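Local coordinates for protein putative C39-like peptidase (Bacillus anthracis, PDB 3ERV) that is of uncharacterised function but is probably a papain-like cysteine peptidase of the C39-like family, at residues Glu45-Gly49 with Asn96-Glu102; Gly104-Tyr108 with Val171-Glu177. All blocks are in the same frame, centred on the assembly; numbering follows the deposited sequence.

Interaction 1 (Glu45-Gly49 with Asn96-Glu102). With EDO (1,2-ethanediol), chain B.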
loop_
_atom_site.group_PDB
_atom_site.type_symbol
_atom_site.label_atom_id
_atom_site.label_comp_id
_atom_site.label_asym_id
_atom_site.label_seq_id
_atom_site.Cartn_x
_atom_site.Cartn_y
_atom_site.Cartn_z
ATOM N N GLU A 45 12.949 5.471 -10.850
ATOM C CA GLU A 45 13.138 6.585 -9.899
ATOM C C GLU A 45 13.050 6.273 -8.387
ATOM O O GLU A 45 13.738 6.883 -7.588
ATOM C CB GLU A 45 12.154 7.702 -10.232
ATOM C CG GLU A 45 12.265 8.114 -11.656
ATOM C CD GLU A 45 11.333 7.392 -12.615
ATOM O OE1 GLU A 45 10.816 6.270 -12.392
ATOM O OE2 GLU A 45 11.126 7.999 -13.646
ATOM N N LEU A 46 12.231 5.313 -8.001
ATOM C CA LEU A 46 11.926 5.089 -6.575
ATOM C C LEU A 46 12.180 3.653 -6.204
ATOM O O LEU A 46 11.276 2.834 -6.355
ATOM C CB LEU A 46 10.458 5.427 -6.276
ATOM C CG LEU A 46 10.002 6.887 -6.524
ATOM C CD1 LEU A 46 8.571 7.083 -6.000
ATOM C CD2 LEU A 46 10.990 7.851 -5.781
ATOM N N ASP A 47 13.389 3.349 -5.726
ATOM C CA ASP A 47 13.730 1.955 -5.360
ATOM C C ASP A 47 12.773 1.455 -4.304
ATOM O O ASP A 47 12.358 0.283 -4.343
ATOM C CB ASP A 47 15.174 1.814 -4.831
ATOM C CG ASP A 47 16.204 1.859 -5.940
ATOM O OD1 ASP A 47 15.812 1.728 -7.127
ATOM O OD2 ASP A 47 17.397 2.113 -5.638
ATOM N N ARG A 48 12.369 2.353 -3.393
ATOM C CA ARG A 48 11.404 1.952 -2.391
ATOM C C ARG A 48 10.092 2.714 -2.508
ATOM O O ARG A 48 9.531 3.156 -1.499
ATOM C CB ARG A 48 11.955 2.089 -0.968
ATOM C CG ARG A 48 13.069 1.102 -0.649
ATOM C CD ARG A 48 13.539 1.145 0.818
ATOM N NE ARG A 48 14.794 0.383 0.991
ATOM C CZ ARG A 48 16.033 0.874 0.832
ATOM N NH1 ARG A 48 16.245 2.168 0.531
ATOM N NH2 ARG A 48 17.094 0.068 1.006
ATOM N N GLY A 49 9.595 2.860 -3.727
ATOM C CA GLY A 49 8.385 3.632 -3.926
ATOM C C GLY A 49 7.055 2.905 -4.090
ATOM O O GLY A 49 6.124 3.495 -4.616
ATOM N N ASN A 96 15.223 5.501 3.379
ATOM C CA ASN A 96 15.447 6.074 2.055
ATOM C C ASN A 96 14.473 5.546 1.014
ATOM O O ASN A 96 14.478 4.364 0.676
ATOM C CB ASN A 96 16.900 5.846 1.634
ATOM C CG ASN A 96 17.344 6.816 0.561
ATOM O OD1 ASN A 96 16.817 6.790 -0.571
ATOM N ND2 ASN A 96 18.289 7.707 0.909
ATOM N N ILE A 97 13.554 6.413 0.583
ATOM C CA ILE A 97 12.575 6.055 -0.430
ATOM C C ILE A 97 13.186 5.925 -1.860
ATOM O O ILE A 97 12.648 5.215 -2.703
ATOM C CB ILE A 97 11.412 7.086 -0.419
ATOM C CG1 ILE A 97 10.177 6.547 -1.182
ATOM C CG2 ILE A 97 11.930 8.472 -0.934
ATOM C CD1 ILE A 97 8.883 7.325 -0.834
ATOM N N TYR A 98 14.324 6.576 -2.095
ATOM C CA TYR A 98 14.877 6.755 -3.428
ATOM C C TYR A 98 15.844 5.641 -3.846
ATOM O O TYR A 98 15.785 5.138 -4.990
ATOM C CB TYR A 98 15.663 8.079 -3.512
ATOM C CG TYR A 98 14.801 9.298 -3.340
ATOM C CD1 TYR A 98 13.823 9.623 -4.285
ATOM C CD2 TYR A 98 14.950 10.132 -2.224
ATOM C CE1 TYR A 98 13.007 10.740 -4.111
ATOM C CE2 TYR A 98 14.142 11.256 -2.062
ATOM C CZ TYR A 98 13.163 11.538 -3.000
ATOM O OH TYR A 98 12.356 12.638 -2.800
ATOM N N THR A 99 16.761 5.290 -2.948
ATOM C CA THR A 99 17.851 4.373 -3.352
ATOM C C THR A 99 18.135 3.190 -2.401
ATOM O O THR A 99 18.310 3.385 -1.203
ATOM C CB THR A 99 19.167 5.120 -3.664
ATOM O OG1 THR A 99 20.141 4.168 -4.106
ATOM C CG2 THR A 99 19.717 5.857 -2.434
ATOM N N PHE A 100 18.236 1.983 -2.979
ATOM C CA PHE A 100 18.636 0.755 -2.264
ATOM C C PHE A 100 20.046 0.944 -1.688
ATOM O O PHE A 100 20.463 0.278 -0.749
ATOM C CB PHE A 100 18.617 -0.455 -3.215
ATOM C CG PHE A 100 17.222 -1.036 -3.468
ATOM C CD1 PHE A 100 16.379 -1.324 -2.431
ATOM C CD2 PHE A 100 16.788 -1.301 -4.750
ATOM C CE1 PHE A 100 15.152 -1.876 -2.657
ATOM C CE2 PHE A 100 15.539 -1.812 -4.981
ATOM C CZ PHE A 100 14.732 -2.117 -3.926
ATOM N N SER A 101 20.806 1.864 -2.230
ATOM C CA SER A 101 22.159 2.043 -1.706
ATOM C C SER A 101 22.169 2.629 -0.305
ATOM O O SER A 101 23.229 2.741 0.292
ATOM C CB SER A 101 23.007 2.907 -2.647
ATOM O OG SER A 101 22.613 4.279 -2.568
ATOM N N GLU A 102 21.011 3.020 0.234
ATOM C CA GLU A 102 20.929 3.461 1.638
ATOM C C GLU A 102 19.883 2.611 2.285
ATOM O O GLU A 102 19.057 2.055 1.577
ATOM C CB GLU A 102 20.514 4.925 1.721
ATOM C CG GLU A 102 21.513 5.815 1.044
ATOM C CD GLU A 102 22.790 5.915 1.858
ATOM O OE1 GLU A 102 22.697 5.768 3.097
ATOM O OE2 GLU A 102 23.876 6.170 1.277
HETATM C C1 EDO B . 14.161 9.846 1.379
HETATM O O1 EDO B . 13.394 8.900 2.116
HETATM C C2 EDO B . 15.223 10.525 2.198
HETATM O O2 EDO B . 16.373 9.691 2.339
HETATM O O HOH W 1 19.721 3.766 -7.224
#

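Interaction 2 (Gly104-Tyr108 with Val171-Glu177)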
loop_
_atom_site.group_PDB
_atom_site.type_symbol
_atom_site.label_atom_id
_atom_site.label_comp_id
_atom_site.label_asym_id
_atom_site.label_seq_id
_atom_site.Cartn_x
_atom_site.Cartn_y
_atom_site.Cartn_z
ATOM N N GLY A 104 16.495 1.473 4.202
ATOM C CA GLY A 104 15.110 1.936 4.231
ATOM C C GLY A 104 14.160 0.774 4.311
ATOM O O GLY A 104 14.544 -0.397 4.110
ATOM N N TYR A 105 12.903 1.053 4.616
ATOM C CA TYR A 105 11.944 -0.002 4.695
ATOM C C TYR A 105 10.668 0.335 3.877
ATOM O O TYR A 105 10.532 -0.086 2.720
ATOM C CB TYR A 105 11.640 -0.288 6.185
ATOM C CG TYR A 105 10.523 -1.303 6.378
ATOM C CD1 TYR A 105 10.645 -2.603 5.861
ATOM C CD2 TYR A 105 9.360 -0.978 7.078
ATOM C CE1 TYR A 105 9.632 -3.543 6.022
ATOM C CE2 TYR A 105 8.330 -1.911 7.236
ATOM C CZ TYR A 105 8.507 -3.216 6.707
ATOM O OH TYR A 105 7.555 -4.194 6.852
ATOM N N GLY A 106 9.771 1.148 4.450
ATOM C CA GLY A 106 8.479 1.442 3.797
ATOM C C GLY A 106 7.693 2.274 4.784
ATOM O O GLY A 106 8.262 2.820 5.747
ATOM N N VAL A 107 6.389 2.350 4.576
ATOM C CA VAL A 107 5.543 3.202 5.390
ATOM C C VAL A 107 4.223 2.464 5.523
ATOM O O VAL A 107 3.809 1.756 4.605
ATOM C CB VAL A 107 5.345 4.613 4.747
ATOM C CG1 VAL A 107 4.654 4.468 3.386
ATOM C CG2 VAL A 107 4.504 5.503 5.661
ATOM N N TYR A 108 3.571 2.595 6.670
ATOM C CA TYR A 108 2.336 1.870 6.907
ATOM C C TYR A 108 1.123 2.787 6.677
ATOM O O TYR A 108 1.251 3.909 6.205
ATOM C CB TYR A 108 2.352 1.222 8.300
ATOM C CG TYR A 108 3.162 -0.073 8.376
ATOM C CD1 TYR A 108 3.741 -0.616 7.219
ATOM C CD2 TYR A 108 3.315 -0.789 9.598
ATOM C CE1 TYR A 108 4.467 -1.799 7.251
ATOM C CE2 TYR A 108 4.043 -2.000 9.641
ATOM C CZ TYR A 108 4.615 -2.501 8.443
ATOM O OH TYR A 108 5.355 -3.693 8.403
ATOM N N VAL A 171 7.275 -3.222 16.406
ATOM C CA VAL A 171 6.556 -3.391 15.175
ATOM C C VAL A 171 7.149 -4.563 14.413
ATOM O O VAL A 171 8.356 -4.734 14.358
ATOM C CB VAL A 171 6.477 -2.068 14.304
ATOM C CG1 VAL A 171 7.805 -1.338 14.307
ATOM C CG2 VAL A 171 6.082 -2.383 12.847
ATOM N N SER A 172 6.268 -5.370 13.838
ATOM C CA SER A 172 6.688 -6.475 13.002
ATOM C C SER A 172 6.912 -6.029 11.563
ATOM O O SER A 172 6.031 -5.400 10.953
ATOM C CB SER A 172 5.651 -7.576 13.054
ATOM O OG SER A 172 5.596 -8.056 14.390
ATOM N N ILE A 173 8.118 -6.312 11.063
ATOM C CA ILE A 173 8.516 -5.992 9.714
ATOM C C ILE A 173 9.019 -7.241 8.973
ATOM O O ILE A 173 9.443 -8.224 9.585
ATOM C CB ILE A 173 9.618 -4.860 9.676
ATOM C CG1 ILE A 173 10.976 -5.375 10.132
ATOM C CG2 ILE A 173 9.172 -3.544 10.408
ATOM C CD1 ILE A 173 11.842 -5.699 8.955
ATOM N N THR A 174 8.883 -7.229 7.660
ATOM C CA THR A 174 9.485 -8.222 6.827
ATOM C C THR A 174 10.007 -7.509 5.593
ATOM O O THR A 174 9.299 -6.676 5.046
ATOM C CB THR A 174 8.496 -9.351 6.377
ATOM O OG1 THR A 174 9.129 -10.091 5.329
ATOM C CG2 THR A 174 7.164 -8.798 5.837
ATOM N N TYR A 175 11.212 -7.865 5.131
ATOM C CA TYR A 175 11.778 -7.201 3.956
ATOM C C TYR A 175 11.137 -7.677 2.662
ATOM O O TYR A 175 11.584 -7.356 1.577
ATOM C CB TYR A 175 13.295 -7.353 3.928
ATOM C CG TYR A 175 13.911 -7.317 5.318
ATOM C CD1 TYR A 175 14.263 -6.104 5.926
ATOM C CD2 TYR A 175 14.142 -8.512 6.027
ATOM C CE1 TYR A 175 14.842 -6.078 7.204
ATOM C CE2 TYR A 175 14.730 -8.512 7.309
ATOM C CZ TYR A 175 15.065 -7.292 7.894
ATOM O OH TYR A 175 15.638 -7.296 9.156
ATOM N N ASN A 176 10.089 -8.453 2.816
ATOM C CA ASN A 176 9.169 -8.845 1.764
ATOM C C ASN A 176 8.024 -7.805 1.633
ATOM O O ASN A 176 7.158 -7.963 0.786
ATOM C CB ASN A 176 8.459 -10.152 2.254
ATOM C CG ASN A 176 9.269 -11.387 2.017
ATOM O OD1 ASN A 176 9.091 -12.046 0.994
ATOM N ND2 ASN A 176 10.163 -11.732 2.964
ATOM N N GLU A 177 7.957 -6.833 2.550
ATOM C CA GLU A 177 6.830 -5.866 2.561
ATOM C C GLU A 177 6.627 -5.289 1.170
ATOM O O GLU A 177 7.588 -4.915 0.501
ATOM C CB GLU A 177 7.079 -4.695 3.542
ATOM C CG GLU A 177 5.902 -3.667 3.639
ATOM C CD GLU A 177 6.097 -2.339 2.862
ATOM O OE1 GLU A 177 7.137 -2.134 2.197
ATOM O OE2 GLU A 177 5.168 -1.487 2.900
#

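Interaction 1 (Glu45-Gly49 with Asn96-Glu102)
Two loops without regular structure can be joined firmly when the side chains of one satisfy the backbone of the other, and Arg48 illustrates the principle. Its chi1 is m and chi2 and chi3 are both t, so the extended chain carries the guanidinium into a pocket of carbonyls: Arg48 NH1 donates to Asn96 O (2.8 Å) and Thr99 O (3.0 Å), and Arg48 NH2 to Glu102 O (2.9 Å). Phe100 CD1 lies over one face of the group. Asp47, also m at chi1, turns the opposite chemistry on the same loop: Asp47 OD2 accepts from Phe100 N at 2.8 Å, while Asp47 CB sits over the Phe100 ring, 3.7 Å from its centroid, in a CH-pi contact. Main-chain bonds from Asp47 N to Tyr98 O (3.1 Å) and Arg48 N to Ile97 O (3.0 Å) set the register. Leu46 CD2 meets Tyr98 CD1 at 3.7 Å. With chi1 t, Asn96 OD1 accepts from Tyr98 N (2.9 Å), an Asx turn, and from Thr99 N (2.8 Å), extending it to an Asx motif before the type I turn Thr99-Glu102. The other type I turn, Leu46-Gly49, delivers Gly49 to the N-cap of helix 50-61, which begins at Cys50, the probable nucleophile if this is, as its family suggests, a papain-like peptidase.

Interaction 2 (Gly104-Tyr108 with Val171-Glu177)
Two tyrosine hydroxyls from one loop meet end to end: Tyr105 OH and Tyr108 OH lie 2.7 Å apart, hydrogen-bonded, against strand 169-173 and the following turn Thr174-Glu177. Their pairing places polar groups beside the backbone there. Tyr108 OH is 3.1 Å from Ser172 O, and Thr174 N gives a weak hydrogen bond to Tyr105 OH at 3.4 Å. The rings supply the apolar part. Tyr105 CZ touches Ile173 CB at 3.6 Å, with Ile173 CG2 in an off-centre CH-pi contact, and Tyr108 CE2 meets Val171 CG2 at 3.8 Å. Trp164, on the partner strand, also packs against the Tyr105 ring. The type I turn, which includes an ST turn at Thr174, brings Glu177 CB to 3.4 Å from Tyr105 OH, just before His178 of the putative catalytic triad. The paired hydroxyls thus set donors and acceptors beside Ser172 O and Thr174 N, but one link is weak and the other depends on a proton with a second acceptor in reach, so the polar part of this buried contact is modest beside the packing of the rings.

How the interactions relate
The pair shows how contact chemistry follows location. Interaction 1 lies nearer the surface, its centre about 16 Å from the centre of the chain, and relies on charged side chains reading main-chain carbonyls and an amide; interaction 2, its centre about 11 Å from the chain centre and mostly buried, relies mainly on two tyrosine rings and their hydroxyls, packed against aliphatic side chains and the methylenes of Glu177. The same long loop between strand 93-94 and helix 109-119 serves both. They meet directly, Arg48 NE lying 3.2 Å from Gly104 O. Glu45-Gly49 leads into Cys50, and Val171-Glu177 into His178, so the shared loop packs against the approaches to both residues of the likely papain-like catalytic pair.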